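Local coordinates for L-2,4-diaminobutyric acid acetyltransferase (Geobacillus sp., PDB 6SLL), which catalyses transfer of an acetyl group from acetyl-coenzyme A to L-2,4-diaminobutyric acid, a step in making the chemical chaperone ectoine, at residues R31-I36 with Y48-L53; S41-S46 with T163-E168; M62-E65 with I70-F73. All blocks are in the same frame, centred on the assembly; numbering follows the deposited sequence.

The three contacts join the first two helices, the substrate site and the neighbouring hairpin of the GNAT fold. Contact 1 pairs helices 29-39 and 47-56; contact 2 ties the loop between those helices to the loop before strand 168-173; contact 3 is the hairpin of strands 62-66 and 69-78. Contacts 1 and 3 have centres about 11 Å apart and touch, through Val-32 on Phe-73. Contacts 1 and 2, centres about 16 Å apart, interlock along the chain and meet through Tyr-50 and Asn-45. Contact 3 lies inside the long loop that contact 2 closes, centres about 21 Å apart. Contacts 1 and 2 also reach the second subunit: the substrate sites lie near the dimer interface.

Contact 1 (R31-I36 with Y48-L53); sequences RVWELI and YCYMLL. With DAB (2,4-diaminobutyric acid), chain D.
Tyr-50 of helix 47-56 packs on Val-32, Trp-33 and Ile-36 of helix 29-39, the helix pair that follows the first strand of this GNAT fold and, through Tyr-48, borders a diaminobutyrate pocket of the second subunit. The segment axes pass 9.0 Å apart at 120°, and the Tyr-50 ring bridges the interval. Val-32 CG1 lies 3.6 Å from Tyr-50 CD1, Trp-33 CB 3.8 Å from CD2 of the same ring, and Ile-36 CG2 3.6 Å from its OH. The indole meets the phenol rim to rim, planes at 57°. At its tip the Tyr-50 hydroxyl is hydrogen-bonded to Gln-90 and Asn-45.

Tyr-48, its CG anti to the backbone N (chi1 -172°), turns its ring away from helix 29-39 and under the bound diaminobutyric acid, whose CA sits 3.7 Å above the plane, over the ring centre; Tyr-48 OH bonds to Thr-125 of the second subunit. With an alanine here, the substrate's carbon chain would probably lose the flat surface it rests on, and Thr-125 OG1 of that subunit its tyrosine partner.

Helix 29-39 lies against the sheet, Val-32 touching Phe-73 of strand 69-78 and Ile-36 touching Ala-92 of strand 85-93; Leu-53 brings helix 47-56 onto Ser-75.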
# COMPACT_ATOMS: atom_id res chain seq x y z
N ARG B 31 -3.97 -15.65 3.24
CA ARG B 31 -4.47 -15.88 4.58
C ARG B 31 -4.65 -14.60 5.36
O ARG B 31 -5.55 -14.44 6.19
CB ARG B 31 -3.59 -16.86 5.34
CG ARG B 31 -3.74 -18.29 4.85
CD ARG B 31 -3.12 -19.43 5.73
NE ARG B 31 -1.80 -19.26 6.02
CZ ARG B 31 -1.24 -19.68 7.11
NH1 ARG B 31 -1.80 -20.15 8.28
NH2 ARG B 31 0.08 -19.50 7.15
N VAL B 32 -3.74 -13.62 5.09
CA VAL B 32 -3.94 -12.28 5.69
C VAL B 32 -5.20 -11.62 5.17
O VAL B 32 -6.00 -11.06 5.91
CB VAL B 32 -2.67 -11.40 5.45
CG1 VAL B 32 -2.99 -9.97 5.85
CG2 VAL B 32 -1.53 -11.96 6.23
N TRP B 33 -5.43 -11.70 3.84
CA TRP B 33 -6.62 -11.18 3.23
C TRP B 33 -7.88 -11.78 3.91
O TRP B 33 -8.82 -11.06 4.20
CB TRP B 33 -6.55 -11.45 1.73
CG TRP B 33 -7.77 -11.00 0.95
CD1 TRP B 33 -8.05 -9.76 0.49
CD2 TRP B 33 -8.90 -11.85 0.59
NE1 TRP B 33 -9.26 -9.77 -0.17
CE2 TRP B 33 -9.79 -11.02 -0.13
CE3 TRP B 33 -9.17 -13.19 0.76
CZ2 TRP B 33 -10.94 -11.51 -0.68
CZ3 TRP B 33 -10.30 -13.70 0.18
CH2 TRP B 33 -11.19 -12.87 -0.49
N GLU B 34 -7.84 -13.11 4.06
CA GLU B 34 -8.98 -13.76 4.72
C GLU B 34 -9.22 -13.27 6.12
O GLU B 34 -10.38 -13.03 6.56
CB GLU B 34 -8.79 -15.28 4.71
CG GLU B 34 -8.91 -15.88 3.29
CD GLU B 34 -8.58 -17.31 3.19
OE1 GLU B 34 -7.85 -17.81 4.06
OE2 GLU B 34 -9.04 -17.94 2.22
N LEU B 35 -8.11 -13.05 6.89
CA LEU B 35 -8.23 -12.47 8.25
C LEU B 35 -8.88 -11.11 8.23
O LEU B 35 -9.81 -10.82 8.97
CB LEU B 35 -6.84 -12.41 8.93
CG LEU B 35 -6.79 -11.75 10.26
CD1 LEU B 35 -7.27 -12.68 11.34
CD2 LEU B 35 -5.38 -11.36 10.65
N ILE B 36 -8.40 -10.23 7.31
CA ILE B 36 -8.98 -8.89 7.21
C ILE B 36 -10.43 -8.98 6.80
O ILE B 36 -11.30 -8.31 7.40
CB ILE B 36 -8.18 -8.03 6.24
CG1 ILE B 36 -6.69 -7.94 6.58
CG2 ILE B 36 -8.80 -6.65 6.06
CD1 ILE B 36 -6.44 -7.39 7.91
N TYR B 48 -3.77 -9.25 -3.70
CA TYR B 48 -2.48 -8.77 -4.23
C TYR B 48 -1.87 -7.74 -3.29
O TYR B 48 -0.65 -7.75 -3.09
CB TYR B 48 -2.72 -8.18 -5.64
CG TYR B 48 -1.48 -7.82 -6.38
CD1 TYR B 48 -0.88 -6.57 -6.18
CD2 TYR B 48 -0.91 -8.63 -7.31
CE1 TYR B 48 0.22 -6.20 -6.88
CE2 TYR B 48 0.21 -8.31 -8.02
CZ TYR B 48 0.79 -7.07 -7.85
OH TYR B 48 1.88 -6.64 -8.55
N CYS B 49 -2.66 -6.81 -2.75
CA CYS B 49 -2.15 -5.83 -1.80
C CYS B 49 -1.44 -6.49 -0.66
O CYS B 49 -0.36 -6.05 -0.23
CB CYS B 49 -3.31 -4.96 -1.33
SG CYS B 49 -2.84 -3.64 -0.17
N TYR B 50 -2.04 -7.52 -0.08
CA TYR B 50 -1.41 -8.19 1.06
C TYR B 50 -0.20 -8.98 0.66
O TYR B 50 0.75 -9.10 1.48
CB TYR B 50 -2.48 -9.01 1.84
CG TYR B 50 -3.57 -8.11 2.37
CD1 TYR B 50 -3.32 -7.27 3.44
CD2 TYR B 50 -4.80 -8.06 1.78
CE1 TYR B 50 -4.28 -6.37 3.87
CE2 TYR B 50 -5.76 -7.15 2.21
CZ TYR B 50 -5.50 -6.31 3.26
OH TYR B 50 -6.45 -5.39 3.61
N MET B 51 -0.12 -9.47 -0.54
CA MET B 51 1.14 -10.06 -1.05
C MET B 51 2.20 -9.01 -1.14
O MET B 51 3.36 -9.25 -0.74
CB MET B 51 0.88 -10.67 -2.45
CG MET B 51 -0.02 -11.80 -2.44
SD MET B 51 -0.40 -12.40 -4.12
CE MET B 51 -1.78 -13.45 -3.71
N LEU B 52 1.88 -7.80 -1.63
CA LEU B 52 2.85 -6.70 -1.67
C LEU B 52 3.36 -6.35 -0.34
O LEU B 52 4.57 -6.08 -0.16
CB LEU B 52 2.33 -5.44 -2.27
CG LEU B 52 2.00 -5.38 -3.66
CD1 LEU B 52 1.62 -3.93 -4.05
CD2 LEU B 52 3.18 -5.83 -4.55
N LEU B 53 2.47 -6.26 0.65
CA LEU B 53 2.94 -5.94 1.98
C LEU B 53 3.87 -6.99 2.50
O LEU B 53 4.90 -6.67 3.09
CB LEU B 53 1.70 -5.76 2.89
CG LEU B 53 0.90 -4.49 2.65
CD1 LEU B 53 -0.47 -4.57 3.29
CD2 LEU B 53 1.62 -3.25 3.19
N DAB D . -3.26 -7.10 -10.91
CA DAB D . -2.43 -6.30 -9.97
C DAB D . -3.25 -5.13 -9.43
O DAB D . -4.23 -4.76 -10.09
CB DAB D . -1.07 -5.91 -10.50
CG DAB D . -1.15 -4.89 -11.54
ND DAB D . 0.25 -4.61 -12.04
OXT DAB D . -2.80 -4.57 -8.43

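Contact 2 (S41-S46 with T163-E168); sequences SLDLNS and TTHEDE. With DAB (2,4-diaminobutyric acid), chain G; COA (coenzyme A), chain F.
Asp-43 and His-165 approach from opposite directions, and a hydrogen bond between their side chains joins the two loops. His-165 NE2 donates to Asp-43 OD2 at 2.7 Å with an N-H...O angle of 170°. The oxygen is met on its syn side and lies close to the imidazole plane, although carboxylate and ring are turned 54° against each other. Asp-43 is modelled in two conformers, and this bond belongs to the one described. The other ring nitrogen, ND1, donates to the backbone O of Glu-166 at 2.7 Å, also in the ring plane and on a carbonyl lone pair. Held at both nitrogens and stacked on Phe-159, the imidazole is probably fixed in its rotation.

The charged contacts centre on the substrate's alpha-amino group. Diaminobutyric acid N donates to Glu-168 OE2 at 2.7 Å and to Asp-43 OD2 at 3.2 Å. Those two carboxylate oxygens are 4.4 Å apart, and the amino group shared between them probably offsets their repulsion. The Glu-168 chain bends at chi2 (-81°), which brings its carboxylate to the ligand; its OE1 is hydrogen-bonded to Thr-125.

A backbone bond holds the neighbouring carboxylate: Asp-43 N donates to diaminobutyric acid OXT at 2.9 Å. Packing completes the loop's role, with Leu-42 CD2 3.6 Å from OXT and Ser-41 OG 3.4 Å from coenzyme A C7P.

Leu-42, Asp-43 and Glu-168 form part of the diaminobutyrate pocket, completed by Trp-89, Gln-90 and Thr-125, beside the cofactor of a GNAT acetyltransferase, and His-165, behind Asp-43, probably positions the aspartate carboxylate from the second shell.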
# COMPACT_ATOMS: atom_id res chain seq x y z
N SER B 41 -14.84 -4.86 10.29
CA SER B 41 -14.61 -3.50 10.66
C SER B 41 -13.48 -2.84 9.97
O SER B 41 -13.26 -1.60 10.10
CB SER B 41 -14.42 -3.35 12.14
OG SER B 41 -13.33 -4.22 12.54
N LEU B 42 -12.74 -3.62 9.10
CA LEU B 42 -11.64 -3.04 8.31
C LEU B 42 -12.05 -2.96 6.89
O LEU B 42 -12.86 -3.72 6.41
CB LEU B 42 -10.41 -3.91 8.50
CG LEU B 42 -9.77 -3.88 9.86
CD1 LEU B 42 -8.69 -4.94 9.96
CD2 LEU B 42 -9.17 -2.51 10.24
N ASP B 43 -11.41 -2.07 6.15
CA ASP B 43 -11.69 -1.98 4.69
C ASP B 43 -10.76 -2.92 3.90
O ASP B 43 -9.52 -2.75 3.83
CB ASP B 43 -11.51 -0.61 4.21
CG ASP B 43 -12.38 0.45 4.92
OD1 ASP B 43 -13.52 0.11 5.23
OD2 ASP B 43 -11.84 1.54 5.11
N LEU B 44 -11.40 -3.83 3.24
CA LEU B 44 -10.70 -4.95 2.60
C LEU B 44 -10.00 -4.51 1.34
O LEU B 44 -10.65 -4.01 0.40
CB LEU B 44 -11.74 -6.03 2.31
CG LEU B 44 -11.09 -7.35 1.77
CD1 LEU B 44 -10.14 -7.95 2.78
CD2 LEU B 44 -12.25 -8.32 1.48
N ASN B 45 -8.69 -4.70 1.27
CA ASN B 45 -7.94 -4.52 0.03
C ASN B 45 -7.86 -5.81 -0.71
O ASN B 45 -8.37 -6.85 -0.31
CB ASN B 45 -6.53 -3.95 0.36
CG ASN B 45 -6.69 -2.64 1.08
OD1 ASN B 45 -7.15 -1.64 0.45
ND2 ASN B 45 -6.41 -2.54 2.35
N SER B 46 -7.26 -5.74 -1.93
CA SER B 46 -7.14 -6.93 -2.75
C SER B 46 -6.17 -7.92 -2.15
O SER B 46 -5.25 -7.54 -1.41
CB SER B 46 -6.68 -6.59 -4.17
OG SER B 46 -5.36 -6.12 -4.18
N THR B 163 -22.13 4.48 -0.36
CA THR B 163 -22.19 3.77 0.93
C THR B 163 -21.59 4.80 1.93
O THR B 163 -21.38 5.97 1.65
CB THR B 163 -21.43 2.44 0.92
OG1 THR B 163 -20.16 2.82 0.36
CG2 THR B 163 -22.16 1.23 -0.03
N THR B 164 -21.72 4.44 3.18
CA THR B 164 -21.45 5.28 4.35
C THR B 164 -20.11 4.75 4.92
O THR B 164 -19.98 3.51 5.03
CB THR B 164 -22.61 5.04 5.38
OG1 THR B 164 -23.83 5.52 4.81
CG2 THR B 164 -22.37 5.77 6.70
N HIS B 165 -19.15 5.61 5.14
CA HIS B 165 -17.94 5.25 5.81
C HIS B 165 -17.81 6.21 6.97
O HIS B 165 -18.11 7.42 6.85
CB HIS B 165 -16.72 5.42 4.90
CG HIS B 165 -15.47 4.75 5.35
ND1 HIS B 165 -14.68 5.21 6.38
CD2 HIS B 165 -14.89 3.63 4.91
CE1 HIS B 165 -13.63 4.40 6.53
NE2 HIS B 165 -13.74 3.42 5.64
N GLU B 166 -17.29 5.77 8.07
CA GLU B 166 -17.01 6.56 9.20
C GLU B 166 -15.84 7.54 8.98
O GLU B 166 -14.98 7.27 8.10
CB GLU B 166 -16.73 5.81 10.48
CG GLU B 166 -17.91 4.96 11.06
CD GLU B 166 -17.27 4.15 12.25
OE1 GLU B 166 -17.10 2.89 12.16
OE2 GLU B 166 -17.07 4.79 13.38
N ASP B 167 -15.77 8.62 9.73
CA ASP B 167 -14.57 9.40 9.78
C ASP B 167 -13.39 8.53 10.22
O ASP B 167 -13.49 7.60 10.99
CB ASP B 167 -14.65 10.54 10.83
CG ASP B 167 -15.71 11.64 10.53
OD1 ASP B 167 -16.05 11.79 9.39
OD2 ASP B 167 -16.16 12.26 11.49
N GLU B 168 -12.20 8.95 9.74
CA GLU B 168 -10.90 8.28 10.04
C GLU B 168 -9.97 9.36 10.65
O GLU B 168 -9.04 9.80 9.97
CB GLU B 168 -10.30 7.70 8.78
CG GLU B 168 -11.05 6.47 8.31
CD GLU B 168 -10.73 5.17 9.00
OE1 GLU B 168 -9.84 5.14 9.89
OE2 GLU B 168 -11.35 4.15 8.61
N DAB G . -10.34 1.68 7.98
CA DAB G . -8.94 1.79 7.45
C DAB G . -8.55 0.43 6.91
O DAB G . -7.55 0.42 6.20
CB DAB G . -7.97 2.27 8.53
CG DAB G . -7.70 1.30 9.64
ND DAB G . -6.74 1.91 10.61
OXT DAB G . -9.19 -0.57 7.21
N1A COA F . -13.37 -4.51 25.46
C2A COA F . -12.61 -3.76 26.27
N3A COA F . -11.30 -3.50 26.17
C4A COA F . -10.72 -4.14 25.12
C5A COA F . -11.43 -4.91 24.20
C6A COA F . -12.81 -5.11 24.37
N6A COA F . -13.57 -5.84 23.61
N7A COA F . -10.51 -5.45 23.31
C8A COA F . -9.33 -4.94 23.62
N9A COA F . -9.45 -4.11 24.69
C1B COA F . -8.41 -3.38 25.27
C2B COA F . -7.51 -4.23 26.18
O2B COA F . -8.03 -4.30 27.47
C3B COA F . -6.19 -3.51 25.96
O3B COA F . -6.28 -2.22 26.70
P3B COA F . -5.52 -2.01 28.12
O7A COA F . -4.06 -1.96 27.60
O8A COA F . -6.18 -0.76 28.71
O9A COA F . -5.36 -3.43 28.87
C4B COA F . -6.25 -3.11 24.51
O4B COA F . -7.61 -2.91 24.19
C5B COA F . -5.47 -4.12 23.67
O5B COA F . -5.99 -5.46 23.90
P1A COA F . -5.50 -6.73 23.08
O1A COA F . -5.99 -7.93 23.78
O2A COA F . -4.06 -6.62 22.75
O3A COA F . -6.37 -6.51 21.74
P2A COA F . -6.83 -7.66 20.71
O4A COA F . -5.73 -8.63 20.49
O5A COA F . -8.14 -8.21 21.15
O6A COA F . -6.99 -6.85 19.39
CBP COA F . -8.12 -5.31 17.92
CCP COA F . -7.59 -5.53 19.32
CDP COA F . -8.53 -3.81 17.81
CEP COA F . -7.06 -5.61 16.93
CAP COA F . -9.34 -6.27 17.75
OAP COA F . -10.39 -5.83 18.66
C9P COA F . -9.91 -6.36 16.38
O9P COA F . -9.32 -6.84 15.40
N8P COA F . -11.17 -5.86 16.29
C7P COA F . -12.00 -5.80 15.19
C6P COA F . -13.56 -5.92 15.62
C5P COA F . -14.13 -4.64 16.13
O5P COA F . -13.48 -4.01 17.04
N4P COA F . -15.23 -4.28 15.78
C3P COA F . -15.90 -3.01 16.29
C2P COA F . -17.31 -2.79 15.33
S1P COA F . -18.48 -3.97 15.92

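Contact 3 (M62-E65 with I70-F73); sequences MIAE and IVGF
Ile-63 rises from the sheet face and touches strand 69-78 at several points along its length. CB itself stands 4.1 Å from Gly-72 O. CG1, set beside the residue's own backbone N (chi1 -85°), comes to the edge of the Phe-73 ring, in its plane, 4.0 Å from CD1. The chain then runs on extended, and its tip, CD1, ends 3.9 Å from Ile-70 CD1. Phe-73 and Ile-70 therefore both touch this one side chain on the face of the sheet that helix 29-39 packs on through Val-32 and Arg-31.

The backbones beneath form an antiparallel hairpin, two adjoining strands of the GNAT sheet, interrupted by a classic beta bulge. Here two residues, Val-71 and Gly-72, stand opposite the single Ala-64, whose O accepts from Val-71 N at 2.8 Å and from Gly-72 N at 3.2 Å, the two donors coming from the same face of the carbonyl plane. In return Ala-64 N donates to Gly-72 O at 2.9 Å in a nearly straight bond. The extra residue moves the register by one, pairing Glu-65 with Ile-70. Ala-64 CB lies over Gly-72, 3.9 Å from its CA, on the face where Ala-64 meets Ile-102 and Met-106 of helix 102-112. Val-71 CG2 packs against Ala-64 O.

Glu-65 crosses Ile-70 at a slant, its CG 3.9 Å from Ile-70 CG1. Beyond CG the chain is extended and carries the carboxylate to Arg-22 of the neighbouring strand 20-22, where OE1 forms a salt bridge with NE; Arg-31 adds a long, weak ion pair at OE2.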
# COMPACT_ATOMS: atom_id res chain seq x y z
N MET B 62 3.81 -7.33 10.84
CA MET B 62 3.82 -8.39 11.85
C MET B 62 2.66 -9.35 11.61
O MET B 62 1.56 -8.91 11.20
CB MET B 62 3.59 -7.73 13.27
CG MET B 62 3.75 -8.51 14.44
SD MET B 62 5.39 -9.44 14.51
CE MET B 62 6.24 -7.91 14.52
N ILE B 63 2.93 -10.63 11.84
CA ILE B 63 1.91 -11.70 11.93
C ILE B 63 1.96 -12.37 13.26
O ILE B 63 3.04 -12.55 13.83
CB ILE B 63 2.18 -12.77 10.79
CG1 ILE B 63 1.49 -12.28 9.47
CG2 ILE B 63 1.74 -14.20 11.16
CD1 ILE B 63 1.61 -13.17 8.33
N ALA B 64 0.78 -12.76 13.74
CA ALA B 64 0.64 -13.66 14.88
C ALA B 64 -0.03 -14.91 14.44
O ALA B 64 -1.02 -14.90 13.70
CB ALA B 64 -0.21 -12.99 15.97
N GLU B 65 0.54 -16.06 14.87
CA GLU B 65 -0.00 -17.38 14.53
C GLU B 65 -0.24 -18.19 15.80
O GLU B 65 0.56 -18.08 16.75
CB GLU B 65 0.92 -18.16 13.68
CG GLU B 65 0.89 -17.68 12.31
CD GLU B 65 2.05 -18.25 11.40
OE1 GLU B 65 3.13 -18.34 11.86
OE2 GLU B 65 1.79 -18.64 10.28
N ILE B 70 -3.21 -18.09 11.16
CA ILE B 70 -2.92 -16.66 11.31
C ILE B 70 -4.06 -16.10 12.14
O ILE B 70 -5.23 -16.14 11.73
CB ILE B 70 -2.63 -15.96 9.96
CG1 ILE B 70 -1.28 -16.50 9.33
CG2 ILE B 70 -2.61 -14.46 10.19
CD1 ILE B 70 -1.04 -15.96 7.91
N VAL B 71 -3.73 -15.52 13.27
CA VAL B 71 -4.69 -14.91 14.17
C VAL B 71 -4.54 -13.42 14.33
O VAL B 71 -5.35 -12.77 14.99
CB VAL B 71 -4.77 -15.64 15.51
CG1 VAL B 71 -5.25 -17.10 15.33
CG2 VAL B 71 -3.49 -15.54 16.28
N GLY B 72 -3.42 -12.84 13.83
CA GLY B 72 -3.20 -11.41 13.94
C GLY B 72 -2.35 -10.93 12.83
O GLY B 72 -1.48 -11.64 12.30
N PHE B 73 -2.54 -9.65 12.49
CA PHE B 73 -1.71 -8.96 11.45
C PHE B 73 -1.66 -7.50 11.80
O PHE B 73 -2.66 -6.89 12.21
CB PHE B 73 -2.33 -9.17 10.07
CG PHE B 73 -1.62 -8.46 8.94
CD1 PHE B 73 -0.44 -8.93 8.48
CD2 PHE B 73 -2.20 -7.39 8.30
CE1 PHE B 73 0.20 -8.34 7.40
CE2 PHE B 73 -1.62 -6.77 7.22
CZ PHE B 73 -0.41 -7.26 6.77